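Long-range contacts in tripeptidase (Staphylococcus aureus subsp. aureus, PDB 3RZA), which probably cleaves tripeptides, as a metal-dependent peptidase of the M20 family: residues Y94-M99 / V157-E162; S164-A169 / G342-I347. One frame throughout, in Å; residues are numbered along the deposited sequence.

How the contacts relate
From the N terminus, the chain runs through strand 93-98, takes in helix 128-147 and comes back on strand 154-159, where contact 1 closes a loop of 57 residues by laying the two strands side by side. Helix 167-171 follows almost at once. Its first turn waits for a much later part of the chain: after 172 residues, including the long strand 194-209, residues 342-347 return and contact 2 closes. The two loops lie in series, neither nested nor crossed, yet they touch, their centres about 9 Å apart. Thr159 of contact 1 is hydrogen-bonded to Asp344 of contact 2, tying the central sheet beside the zinc to helix 344-348.

Contact 1: Y94-M99 / V157-E162; sequences YLTSHM and VITVGE. With ZN (zinc ion), chain C.
Thr96 and Val157 pair in a parallel bridge, as do Ser97 with Ile158 and His98 with Thr159, and the short strand axes run 4.8 Å apart at 20°. The backbone ladder climbs from Val157 N, which donates to Leu95 O at 2.8 Å, through Thr159 N on Ser97 O, to Met99 N, just past the end of its strand, on Thr159 O. Val157 O is gripped twice: Ser97 N reaches one face of its carbonyl plane, while Thr96 OG1, 2.7 Å from Val157 O, comes in over the other. The Thr96 hydroxyl gets there by turning away from its own backbone N (chi1 -173°).

At the metal end, His98 NE2 binds the zinc ion at 2.1 Å; Asp129, Asp186 and a water complete the site. Glu162 lies over one face of the imidazole, its carboxylate stacked nearly parallel, 12° from the ring plane. Glu162 CB makes a CH-pi contact 3.7 Å from the centroid of the His98 ring, and the OE1 of Glu162 accepts a long hydrogen bond, 3.3 Å, from the zinc-bound water. This is the place of the general-base glutamate in M20 peptidases, a role Glu162 probably has here.

Apolar contacts flank the ladder. The selenomethionine Met99 bends at its last torsion, bringing CE to 3.4 Å from Ile158 CG2, a tight fit, while its SE lies alongside Val160 CG1. At the other end the Tyr94 ring meets Val157 CG2, and its hydroxyl bonds to Ser355.

Ser97 and Ile158 face helix 128-147, packing on Leu134 and Met137, and Met99 leans on helix 46-56. From the face that carries Thr96, His98 and Thr159, the last two turn to Asp344 of helix 344-348. On its other edge strand 93-98 pairs in parallel with strand 181-184.

Contact 2: S164-A169 / G342-I347; sequences SGLIGA and GSDGSI
Leu166 drives its side chain into the first turn of helix 344-348. Its CB starts beside Ile347 CG1 and Asp344 OD1, both 4.0 Å from Leu166 CB. One bond on, CG comes level with the Ser343 carbonyl, and there the branches part. Both methyls press on that carbonyl, CD1 3.3 Å from Ser343 O and CD2 by the Ser343 carbonyl carbon, with Asp344 N close to CD2. With chi2 at 179°, CD1 is the extended branch, which also brings it to Ile347 CG1, 3.9 Å from Leu166 CD1. Tyr308 of strand 299-312 also touches this leucine.

A turn further along, the methyl of Ala169 meets two residues: Asp344 OD1, 3.1 Å from Ala169 CB, and the CB of Ile347 at 3.8 Å. Ile347 CG2 rests on the Ala169 carbonyl. No direct hydrogen bond joins the segments; a water spans them, accepting from Ala169 N at 2.9 Å and donating to Asp344 OD1 at 2.7 Å. OD2 is taken by Thr159, so both oxygens of this buried acid are engaged.

Two helix starts face each other here. Leu166 sits at the N-cap of helix 167-171, and Ser343 at that of helix 344-348, its hydroxyl accepting a weak capping bond from Gly345 N. The glycine-rich turn entering the second helix opens onto the metal pocket of this M20-family peptidase: Gly342 N binds a citrate, probably from crystallisation, and the side chain of Ser343 comes to about 7 Å from the zinc ion at its nearest atom.

Contact 1: Y94-M99 / V157-E162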
loop_
_atom_site.group_PDB
_atom_site.type_symbol
_atom_site.label_atom_id
_atom_site.label_comp_id
_atom_site.label_asym_id
_atom_site.label_seq_id
_atom_site.Cartn_x
_atom_site.Cartn_y
_atom_site.Cartn_z
ATOM N N TYR A 94 40.848 -5.984 19.187
ATOM C CA TYR A 94 39.895 -4.887 19.094
ATOM C C TYR A 94 38.553 -5.296 19.667
ATOM O O TYR A 94 38.223 -6.467 19.706
ATOM C CB TYR A 94 39.747 -4.332 17.652
ATOM C CG TYR A 94 38.639 -4.969 16.853
ATOM C CD1 TYR A 94 38.837 -6.194 16.226
ATOM C CD2 TYR A 94 37.376 -4.364 16.744
ATOM C CE1 TYR A 94 37.828 -6.813 15.528
ATOM C CE2 TYR A 94 36.352 -4.986 16.046
ATOM C CZ TYR A 94 36.589 -6.216 15.428
ATOM O OH TYR A 94 35.576 -6.832 14.715
ATOM N N LEU A 95 37.803 -4.297 20.128
ATOM C CA LEU A 95 36.440 -4.468 20.613
ATOM C C LEU A 95 35.613 -3.395 19.939
ATOM O O LEU A 95 36.102 -2.279 19.791
ATOM C CB LEU A 95 36.397 -4.288 22.123
ATOM C CG LEU A 95 37.249 -5.232 22.967
ATOM C CD1 LEU A 95 37.338 -4.687 24.406
ATOM C CD2 LEU A 95 36.665 -6.656 22.931
ATOM N N THR A 96 34.380 -3.717 19.545
ATOM C CA THR A 96 33.481 -2.751 18.899
ATOM C C THR A 96 32.053 -2.786 19.441
ATOM O O THR A 96 31.527 -3.851 19.752
ATOM C CB THR A 96 33.464 -2.878 17.338
ATOM O OG1 THR A 96 32.703 -1.807 16.774
ATOM C CG2 THR A 96 32.867 -4.179 16.879
ATOM N N SER A 97 31.505 -1.588 19.666
ATOM C CA SER A 97 30.095 -1.379 19.894
ATOM C C SER A 97 29.659 -0.203 19.058
ATOM O O SER A 97 30.492 0.491 18.513
ATOM C CB SER A 97 29.829 -1.123 21.381
ATOM O OG SER A 97 29.670 -2.356 22.067
ATOM N N HIS A 98 28.357 -0.036 18.898
ATOM C CA HIS A 98 27.805 1.090 18.128
ATOM C C HIS A 98 27.076 2.079 19.053
ATOM O O HIS A 98 26.399 1.668 20.000
ATOM C CB HIS A 98 26.903 0.613 16.981
ATOM C CG HIS A 98 25.668 -0.101 17.407
ATOM N ND1 HIS A 98 24.460 0.537 17.578
ATOM C CD2 HIS A 98 25.419 -1.423 17.549
ATOM C CE1 HIS A 98 23.533 -0.358 17.870
ATOM N NE2 HIS A 98 24.088 -1.556 17.846
HETATM N N MSE A 99 27.251 3.372 18.775
HETATM C CA MSE A 99 26.733 4.445 19.634
HETATM C C MSE A 99 25.289 4.855 19.311
HETATM O O MSE A 99 24.663 5.581 20.107
HETATM C CB MSE A 99 27.671 5.647 19.588
HETATM C CG MSE A 99 27.579 6.502 18.363
HETATM SE SE MSE A 99 28.934 7.824 18.365
HETATM C CE MSE A 99 30.429 6.691 17.818
ATOM N N VAL A 157 36.503 0.407 19.024
ATOM C CA VAL A 157 35.978 0.932 17.767
ATOM C C VAL A 157 34.497 1.251 17.978
ATOM O O VAL A 157 33.682 0.339 18.152
ATOM C CB VAL A 157 36.160 -0.095 16.599
ATOM C CG1 VAL A 157 35.600 0.450 15.317
ATOM C CG2 VAL A 157 37.636 -0.447 16.422
ATOM N N ILE A 158 34.152 2.543 17.981
ATOM C CA ILE A 158 32.781 2.988 18.289
ATOM C C ILE A 158 32.154 3.510 16.999
ATOM O O ILE A 158 32.593 4.541 16.454
ATOM C CB ILE A 158 32.725 4.085 19.394
ATOM C CG1 ILE A 158 33.758 3.841 20.507
ATOM C CG2 ILE A 158 31.326 4.180 19.969
ATOM C CD1 ILE A 158 33.716 2.470 21.144
ATOM N N THR A 159 31.153 2.781 16.492
ATOM C CA THR A 159 30.583 3.076 15.190
ATOM C C THR A 159 29.300 3.869 15.292
ATOM O O THR A 159 28.623 3.873 16.329
ATOM C CB THR A 159 30.260 1.809 14.391
ATOM O OG1 THR A 159 29.258 1.071 15.083
ATOM C CG2 THR A 159 31.463 0.987 14.231
ATOM N N VAL A 160 28.963 4.469 14.173
ATOM C CA VAL A 160 27.723 5.232 13.985
ATOM C C VAL A 160 26.915 4.467 12.948
ATOM O O VAL A 160 27.448 3.569 12.274
ATOM C CB VAL A 160 27.996 6.640 13.505
ATOM C CG1 VAL A 160 28.550 7.512 14.673
ATOM C CG2 VAL A 160 28.960 6.635 12.299
ATOM N N GLY A 161 25.615 4.731 12.894
ATOM C CA GLY A 161 24.768 4.181 11.864
ATOM C C GLY A 161 24.649 2.676 11.748
ATOM O O GLY A 161 24.257 2.197 10.692
ATOM N N GLU A 162 24.981 1.919 12.800
ATOM C CA GLU A 162 24.821 0.469 12.750
ATOM C C GLU A 162 23.372 0.073 12.468
ATOM O O GLU A 162 23.130 -0.841 11.683
ATOM C CB GLU A 162 25.335 -0.209 14.026
ATOM C CG GLU A 162 25.500 -1.759 13.929
ATOM C CD GLU A 162 24.242 -2.602 14.295
ATOM O OE1 GLU A 162 23.173 -2.079 14.725
ATOM O OE2 GLU A 162 24.337 -3.827 14.153
HETATM ZN ZN ZN C . 23.203 -3.470 18.181
HETATM O O HOH W 1 21.970 -4.350 16.746
#

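Contact 2: S164-A169 / G342-I347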
loop_
_atom_site.group_PDB
_atom_site.type_symbol
_atom_site.label_atom_id
_atom_site.label_comp_id
_atom_site.label_asym_id
_atom_site.label_seq_id
_atom_site.Cartn_x
_atom_site.Cartn_y
_atom_site.Cartn_z
ATOM N N SER A 164 21.195 1.805 10.772
ATOM C CA SER A 164 20.818 2.160 9.397
ATOM C C SER A 164 21.409 1.195 8.329
ATOM O O SER A 164 21.406 1.532 7.143
ATOM C CB SER A 164 21.269 3.595 9.082
ATOM O OG SER A 164 20.832 4.497 10.053
ATOM N N GLY A 165 21.878 0.007 8.741
ATOM C CA GLY A 165 22.466 -0.975 7.825
ATOM C C GLY A 165 23.985 -0.991 7.846
ATOM O O GLY A 165 24.618 -1.042 6.783
ATOM N N LEU A 166 24.568 -0.957 9.056
ATOM C CA LEU A 166 26.027 -1.077 9.259
ATOM C C LEU A 166 26.831 0.010 8.509
ATOM O O LEU A 166 27.971 -0.223 8.105
ATOM C CB LEU A 166 26.507 -2.478 8.854
ATOM C CG LEU A 166 25.651 -3.678 9.275
ATOM C CD1 LEU A 166 26.285 -4.958 8.759
ATOM C CD2 LEU A 166 25.464 -3.732 10.791
ATOM N N ILE A 167 26.224 1.197 8.359
ATOM C CA ILE A 167 26.711 2.218 7.447
ATOM C C ILE A 167 28.020 2.855 7.945
ATOM O O ILE A 167 28.916 3.123 7.138
ATOM C CB ILE A 167 25.642 3.349 7.199
ATOM C CG1 ILE A 167 24.361 2.790 6.575
ATOM C CG2 ILE A 167 26.194 4.422 6.296
ATOM C CD1 ILE A 167 24.542 2.166 5.154
ATOM N N GLY A 168 28.134 3.081 9.257
ATOM C CA GLY A 168 29.395 3.566 9.841
ATOM C C GLY A 168 30.536 2.575 9.686
ATOM O O GLY A 168 31.632 2.963 9.257
ATOM N N ALA A 169 30.276 1.299 9.998
ATOM C CA ALA A 169 31.253 0.220 9.697
ATOM C C ALA A 169 31.701 0.201 8.205
ATOM O O ALA A 169 32.892 -0.011 7.912
ATOM C CB ALA A 169 30.691 -1.151 10.103
ATOM N N GLY A 342 23.017 -9.525 10.838
ATOM C CA GLY A 342 24.315 -8.883 10.720
ATOM C C GLY A 342 24.664 -7.997 11.911
ATOM O O GLY A 342 23.866 -7.790 12.806
ATOM N N SER A 343 25.887 -7.500 11.899
ATOM C CA SER A 343 26.393 -6.568 12.907
ATOM C C SER A 343 27.608 -5.927 12.283
ATOM O O SER A 343 28.012 -6.318 11.164
ATOM C CB SER A 343 26.779 -7.311 14.191
ATOM O OG SER A 343 28.051 -7.919 14.076
ATOM N N ASP A 344 28.239 -4.996 12.995
ATOM C CA ASP A 344 29.490 -4.399 12.508
ATOM C C ASP A 344 30.607 -5.410 12.300
ATOM O O ASP A 344 31.476 -5.197 11.448
ATOM C CB ASP A 344 29.971 -3.263 13.430
ATOM C CG ASP A 344 29.090 -2.009 13.328
ATOM O OD1 ASP A 344 28.515 -1.726 12.250
ATOM O OD2 ASP A 344 28.970 -1.314 14.332
ATOM N N GLY A 345 30.568 -6.500 13.064
ATOM C CA GLY A 345 31.434 -7.647 12.851
ATOM C C GLY A 345 31.371 -8.285 11.484
ATOM O O GLY A 345 32.373 -8.802 11.026
ATOM N N SER A 346 30.198 -8.236 10.838
ATOM C CA SER A 346 30.029 -8.711 9.454
ATOM C C SER A 346 30.869 -7.898 8.473
ATOM O O SER A 346 31.378 -8.451 7.504
ATOM C CB SER A 346 28.557 -8.648 9.008
ATOM O OG SER A 346 27.667 -9.335 9.890
ATOM N N ILE A 347 30.999 -6.588 8.727
ATOM C CA ILE A 347 31.815 -5.721 7.894
ATOM C C ILE A 347 33.290 -5.843 8.239
ATOM O O ILE A 347 34.131 -5.909 7.328
ATOM C CB ILE A 347 31.377 -4.248 7.991
ATOM C CG1 ILE A 347 29.901 -4.082 7.593
ATOM C CG2 ILE A 347 32.260 -3.364 7.096
ATOM C CD1 ILE A 347 29.501 -4.724 6.209
HETATM O O HOH W 2 27.834 0.771 11.477
#